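Local coordinates for protein folylpolyglutamate synthase/dihydrofolate synthase (Thermotoga maritima, PDB 1O5Z) that probably catalyses the ATP-dependent addition of glutamate to dihydropteroate and to tetrahydrofolate polyglutamates in folate biosynthesis, at residues 166-171 and 199-205; 190-195 and 213-219. All coordinates share one frame; numbering follows the deposited sequence.

Contact 1 (166-171 and 199-205)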
# COMPACT_ATOMS: atom_id res chain seq x y z
N ASN A 166 5.40 -15.28 0.12
CA ASN A 166 5.01 -16.36 -0.81
C ASN A 166 5.21 -17.78 -0.26
O ASN A 166 5.18 -18.77 -1.00
CB ASN A 166 5.79 -16.20 -2.12
CG ASN A 166 5.16 -16.95 -3.23
OD1 ASN A 166 3.91 -17.01 -3.32
ND2 ASN A 166 5.98 -17.58 -4.08
N VAL A 167 5.41 -17.88 1.05
CA VAL A 167 5.45 -19.13 1.76
C VAL A 167 4.05 -19.68 2.02
O VAL A 167 3.89 -20.79 2.51
CB VAL A 167 6.24 -18.98 3.06
CG1 VAL A 167 7.69 -18.63 2.73
CG2 VAL A 167 5.67 -17.94 3.98
N VAL A 168 3.02 -18.87 1.72
CA VAL A 168 1.65 -19.25 2.04
C VAL A 168 1.07 -20.13 0.95
O VAL A 168 1.58 -20.16 -0.17
CB VAL A 168 0.69 -18.02 2.21
CG1 VAL A 168 1.20 -17.10 3.28
CG2 VAL A 168 0.47 -17.25 0.90
N PHE A 169 0.01 -20.85 1.32
CA PHE A 169 -0.94 -21.47 0.38
C PHE A 169 -2.35 -20.87 0.63
O PHE A 169 -3.05 -21.25 1.56
CB PHE A 169 -0.94 -22.96 0.58
CG PHE A 169 -0.99 -23.70 -0.66
CD1 PHE A 169 0.20 -24.06 -1.31
CD2 PHE A 169 -2.24 -24.04 -1.23
CE1 PHE A 169 0.17 -24.75 -2.51
CE2 PHE A 169 -2.31 -24.77 -2.44
CZ PHE A 169 -1.11 -25.14 -3.09
N PRO A 170 -2.72 -19.87 -0.16
CA PRO A 170 -3.88 -19.07 0.13
C PRO A 170 -5.19 -19.65 -0.40
O PRO A 170 -5.19 -20.62 -1.15
CB PRO A 170 -3.57 -17.75 -0.58
CG PRO A 170 -2.77 -18.12 -1.74
CD PRO A 170 -2.02 -19.38 -1.37
N LEU A 171 -6.28 -19.03 -0.04
CA LEU A 171 -7.57 -19.36 -0.62
C LEU A 171 -7.68 -18.78 -2.06
O LEU A 171 -8.44 -19.28 -2.90
CB LEU A 171 -8.69 -18.80 0.27
CG LEU A 171 -8.77 -19.35 1.70
CD1 LEU A 171 -9.78 -18.53 2.48
CD2 LEU A 171 -9.16 -20.80 1.65
N GLY A 199 4.57 -16.15 -9.71
CA GLY A 199 5.09 -17.08 -8.68
C GLY A 199 4.25 -17.25 -7.42
O GLY A 199 4.49 -18.17 -6.63
N ILE A 200 3.28 -16.35 -7.21
CA ILE A 200 2.25 -16.50 -6.15
C ILE A 200 1.03 -17.32 -6.57
O ILE A 200 0.13 -17.52 -5.76
CB ILE A 200 1.80 -15.12 -5.62
CG1 ILE A 200 0.80 -14.41 -6.55
CG2 ILE A 200 3.03 -14.18 -5.43
CD1 ILE A 200 0.07 -13.24 -5.83
N ILE A 201 0.99 -17.77 -7.83
CA ILE A 201 -0.02 -18.74 -8.27
C ILE A 201 0.33 -20.12 -7.73
O ILE A 201 1.44 -20.61 -7.94
CB ILE A 201 -0.15 -18.81 -9.81
CG1 ILE A 201 -0.54 -17.44 -10.37
CG2 ILE A 201 -1.20 -19.86 -10.19
CD1 ILE A 201 -0.49 -17.33 -11.92
N LYS A 202 -0.66 -20.74 -7.05
CA LYS A 202 -0.46 -21.96 -6.29
C LYS A 202 -1.42 -23.03 -6.79
O LYS A 202 -2.50 -22.72 -7.33
CB LYS A 202 -0.69 -21.68 -4.82
CG LYS A 202 0.34 -20.72 -4.19
CD LYS A 202 1.77 -21.29 -4.20
CE LYS A 202 2.81 -20.23 -3.92
NZ LYS A 202 2.47 -19.36 -2.74
N GLU A 203 -1.02 -24.29 -6.63
CA GLU A 203 -1.74 -25.42 -7.20
C GLU A 203 -3.21 -25.44 -6.81
O GLU A 203 -3.55 -25.46 -5.65
CB GLU A 203 -1.08 -26.72 -6.75
CG GLU A 203 -1.67 -27.98 -7.38
CD GLU A 203 -1.30 -28.19 -8.83
OE1 GLU A 203 -0.36 -27.50 -9.30
OE2 GLU A 203 -1.94 -29.05 -9.48
N ARG A 204 -4.08 -25.41 -7.80
CA ARG A 204 -5.51 -25.46 -7.57
C ARG A 204 -6.08 -24.21 -6.92
O ARG A 204 -7.27 -24.11 -6.77
CB ARG A 204 -5.89 -26.68 -6.73
CG ARG A 204 -5.56 -27.95 -7.40
CD ARG A 204 -6.69 -28.45 -8.22
NE ARG A 204 -6.26 -29.49 -9.14
CZ ARG A 204 -7.06 -30.08 -10.01
NH1 ARG A 204 -8.35 -29.76 -10.05
NH2 ARG A 204 -6.57 -31.01 -10.84
N VAL A 205 -5.24 -23.25 -6.56
CA VAL A 205 -5.71 -22.06 -5.90
C VAL A 205 -6.08 -21.11 -7.00
O VAL A 205 -5.30 -20.87 -7.89
CB VAL A 205 -4.59 -21.40 -5.04
CG1 VAL A 205 -4.99 -20.01 -4.54
CG2 VAL A 205 -4.23 -22.29 -3.87
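The Phe169 ring takes Lys202 CB over one face, 4.0 Å from the ring centroid, a CH-pi contact displaced toward the rim. At its edge, near the ring plane, Glu203 O lies 3.5 Å from Phe169 CE2, and Val205 CG2 meets that same CE2 obliquely. The Asn166 amide works at both ends: ND2 donates to Arg161 O and, at 3.0 Å, to Gly199 O, which lies 19° out of the Asn166 amide plane. Asn166 OD1 accepts from Lys202 NZ at 2.8 Å, the nitrogen sitting above the carbonyl plane, 54° out of it and not on a lone pair. Lys202 bends at chi2 and chi4 to run past Phe169 and Pro170. Lys202 NZ lies 2.8 Å from Val168 O, nearly along the C=O axis; its bond to Asn166 O is longer, 3.3 Å. A methionine in its place removes the shared donor and would probably leave the three oxygens without that partner and the Asn166 amide freer to turn. A type II turn, Lys202 to Val205, brings Val205 CG1 4.0 Å from Pro170 CG. Among the ties between these loops, which lead into parallel strands 173-175 and 207-209, is thus a lysine whose ammonium is met by three neutral carbonyl oxygens.

Contact 2 (190-195 and 213-219)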
# COMPACT_ATOMS: atom_id res chain seq x y z
N ILE A 190 7.62 -6.72 -19.70
CA ILE A 190 6.37 -7.10 -19.07
C ILE A 190 6.29 -8.59 -18.78
O ILE A 190 5.77 -9.00 -17.76
CB ILE A 190 5.17 -6.68 -19.96
CG1 ILE A 190 4.95 -5.17 -19.83
CG2 ILE A 190 3.86 -7.44 -19.58
CD1 ILE A 190 4.62 -4.67 -18.40
N GLU A 191 6.81 -9.38 -19.70
CA GLU A 191 6.72 -10.81 -19.60
C GLU A 191 7.55 -11.29 -18.42
O GLU A 191 7.10 -12.15 -17.66
CB GLU A 191 7.11 -11.43 -20.94
CG GLU A 191 6.12 -11.07 -22.07
CD GLU A 191 6.55 -9.94 -23.04
OE1 GLU A 191 7.72 -9.46 -22.94
OE2 GLU A 191 5.74 -9.56 -23.93
N GLN A 192 8.72 -10.69 -18.21
CA GLN A 192 9.57 -11.03 -17.04
C GLN A 192 8.96 -10.65 -15.71
O GLN A 192 8.96 -11.42 -14.75
CB GLN A 192 10.92 -10.33 -17.13
CG GLN A 192 11.80 -10.89 -18.21
CD GLN A 192 13.10 -10.16 -18.31
OE1 GLN A 192 13.24 -9.31 -19.16
NE2 GLN A 192 14.05 -10.46 -17.41
N ILE A 193 8.46 -9.42 -15.67
CA ILE A 193 7.74 -8.91 -14.50
C ILE A 193 6.51 -9.79 -14.21
O ILE A 193 6.30 -10.25 -13.10
CB ILE A 193 7.31 -7.43 -14.75
CG1 ILE A 193 8.56 -6.53 -14.84
CG2 ILE A 193 6.34 -6.94 -13.62
CD1 ILE A 193 8.34 -5.23 -15.57
N ALA A 194 5.71 -10.01 -15.25
CA ALA A 194 4.57 -10.92 -15.19
C ALA A 194 4.96 -12.28 -14.65
O ALA A 194 4.22 -12.86 -13.88
CB ALA A 194 3.92 -11.08 -16.58
N TRP A 195 6.11 -12.78 -15.02
CA TRP A 195 6.52 -14.08 -14.54
C TRP A 195 6.83 -14.11 -13.05
O TRP A 195 6.35 -14.97 -12.32
CB TRP A 195 7.73 -14.56 -15.33
CG TRP A 195 7.87 -15.97 -15.18
CD1 TRP A 195 7.05 -16.95 -15.70
CD2 TRP A 195 8.84 -16.62 -14.41
NE1 TRP A 195 7.48 -18.19 -15.30
CE2 TRP A 195 8.58 -18.02 -14.50
CE3 TRP A 195 9.92 -16.18 -13.66
CZ2 TRP A 195 9.37 -18.95 -13.89
CZ3 TRP A 195 10.70 -17.11 -13.04
CH2 TRP A 195 10.43 -18.49 -13.16
N LYS A 213 -3.09 -6.25 -20.18
CA LYS A 213 -2.05 -6.50 -21.21
C LYS A 213 -1.90 -7.97 -21.58
O LYS A 213 -1.62 -8.83 -20.75
CB LYS A 213 -0.68 -5.96 -20.80
CG LYS A 213 -0.59 -4.46 -20.87
CD LYS A 213 0.75 -3.98 -20.44
CE LYS A 213 0.99 -4.16 -18.94
NZ LYS A 213 0.09 -3.32 -18.15
N ARG A 214 -2.06 -8.23 -22.86
CA ARG A 214 -1.98 -9.55 -23.43
C ARG A 214 -0.73 -10.32 -22.98
O ARG A 214 -0.81 -11.50 -22.65
CB ARG A 214 -1.94 -9.39 -24.95
CG ARG A 214 -2.77 -10.36 -25.79
CD ARG A 214 -2.89 -11.77 -25.25
NE ARG A 214 -3.88 -11.83 -24.17
CZ ARG A 214 -4.32 -12.96 -23.62
NH1 ARG A 214 -3.90 -14.14 -24.07
NH2 ARG A 214 -5.21 -12.88 -22.63
N GLU A 215 0.40 -9.63 -23.01
CA GLU A 215 1.72 -10.21 -22.71
C GLU A 215 1.74 -10.76 -21.31
O GLU A 215 2.28 -11.83 -21.04
CB GLU A 215 2.80 -9.14 -22.73
CG GLU A 215 2.73 -8.17 -23.88
CD GLU A 215 1.91 -6.90 -23.62
OE1 GLU A 215 2.43 -6.08 -22.81
OE2 GLU A 215 0.80 -6.70 -24.25
N ALA A 216 1.15 -9.95 -20.43
CA ALA A 216 1.08 -10.25 -19.02
C ALA A 216 0.11 -11.41 -18.74
O ALA A 216 0.43 -12.32 -17.96
CB ALA A 216 0.66 -8.99 -18.26
N LEU A 217 -1.06 -11.37 -19.39
CA LEU A 217 -2.10 -12.37 -19.16
C LEU A 217 -1.65 -13.72 -19.69
O LEU A 217 -1.89 -14.75 -19.07
CB LEU A 217 -3.41 -11.96 -19.81
CG LEU A 217 -4.08 -10.71 -19.25
CD1 LEU A 217 -5.19 -10.27 -20.19
CD2 LEU A 217 -4.67 -10.98 -17.90
N LYS A 218 -0.96 -13.71 -20.84
CA LYS A 218 -0.41 -14.94 -21.44
C LYS A 218 0.46 -15.72 -20.42
O LYS A 218 0.32 -16.93 -20.26
CB LYS A 218 0.37 -14.60 -22.73
CG LYS A 218 -0.54 -14.32 -23.96
CD LYS A 218 0.13 -13.57 -25.19
CE LYS A 218 -0.70 -13.81 -26.48
NZ LYS A 218 -0.72 -12.73 -27.56
N VAL A 219 1.30 -15.01 -19.70
CA VAL A 219 2.13 -15.67 -18.70
C VAL A 219 1.27 -16.28 -17.59
O VAL A 219 1.39 -17.46 -17.26
CB VAL A 219 3.17 -14.68 -18.09
CG1 VAL A 219 4.04 -15.40 -17.04
CG2 VAL A 219 4.00 -14.02 -19.16
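Lys213 NZ is held in salt bridges with Glu211 and Asp179 and weakly bonded to Val178 O, while Lys213 CE lies 3.7 Å from Ile190 CD1. This is a pair of neighbouring helices in the Mur ligase middle domain, a P-loop NTPase relative: helix 190-197 makes the crossover between parallel strands 173-175 and 207-209, and helix 214-227 follows the second strand. Their axes run 8.4 Å apart at -38° in these segments. The helices are nearest at a pair of alanines, Ala194 CB 3.8 Å from Ala216 CA. Ile190 CG2 fills the next position, 3.8 Å from Ala216 CB and about as near to Glu215 CB. Beside it the Glu191 and Glu215 side chains pass each other, and Glu191 OE2 rests on Glu215 CB at 3.2 Å. Their carboxylates stay apart, Glu191 OE2 to Glu215 OE1 being 4.9 Å, and if both are charged the pair would be mildly unfavourable. At the other end Val219 splits its branches: with CG1 anti to the backbone N (chi1 -180°), CG2 is left to pack on Ala194 CB. Val219 CG1 meets the Trp195 indole at its edge, near the ring plane, 3.6 Å from Trp195 CD1.

How the contacts relate
Both contacts lie in the connections around strands 173-175 and 207-209, parallel neighbours in the mixed sheet of the middle domain, and their segments alternate along the chain. Contact 1 joins the loops that enter these strands, beside strand 53-58, and is the more buried. Contact 2, about 18 Å away between centres, pairs the helices that come before and after strand 207-209 and is only partly buried. Segment 199-205 follows closely on helix 190-197, so one connection serves both. The chemistry divides accordingly: contact 1 ties irregular backbone by polar bonds combined with CH-pi and apolar packing, whereas in contact 2 regular helices meet through alanine, isoleucine and valine side chains and an indole edge, with acidic side chains toward the outside.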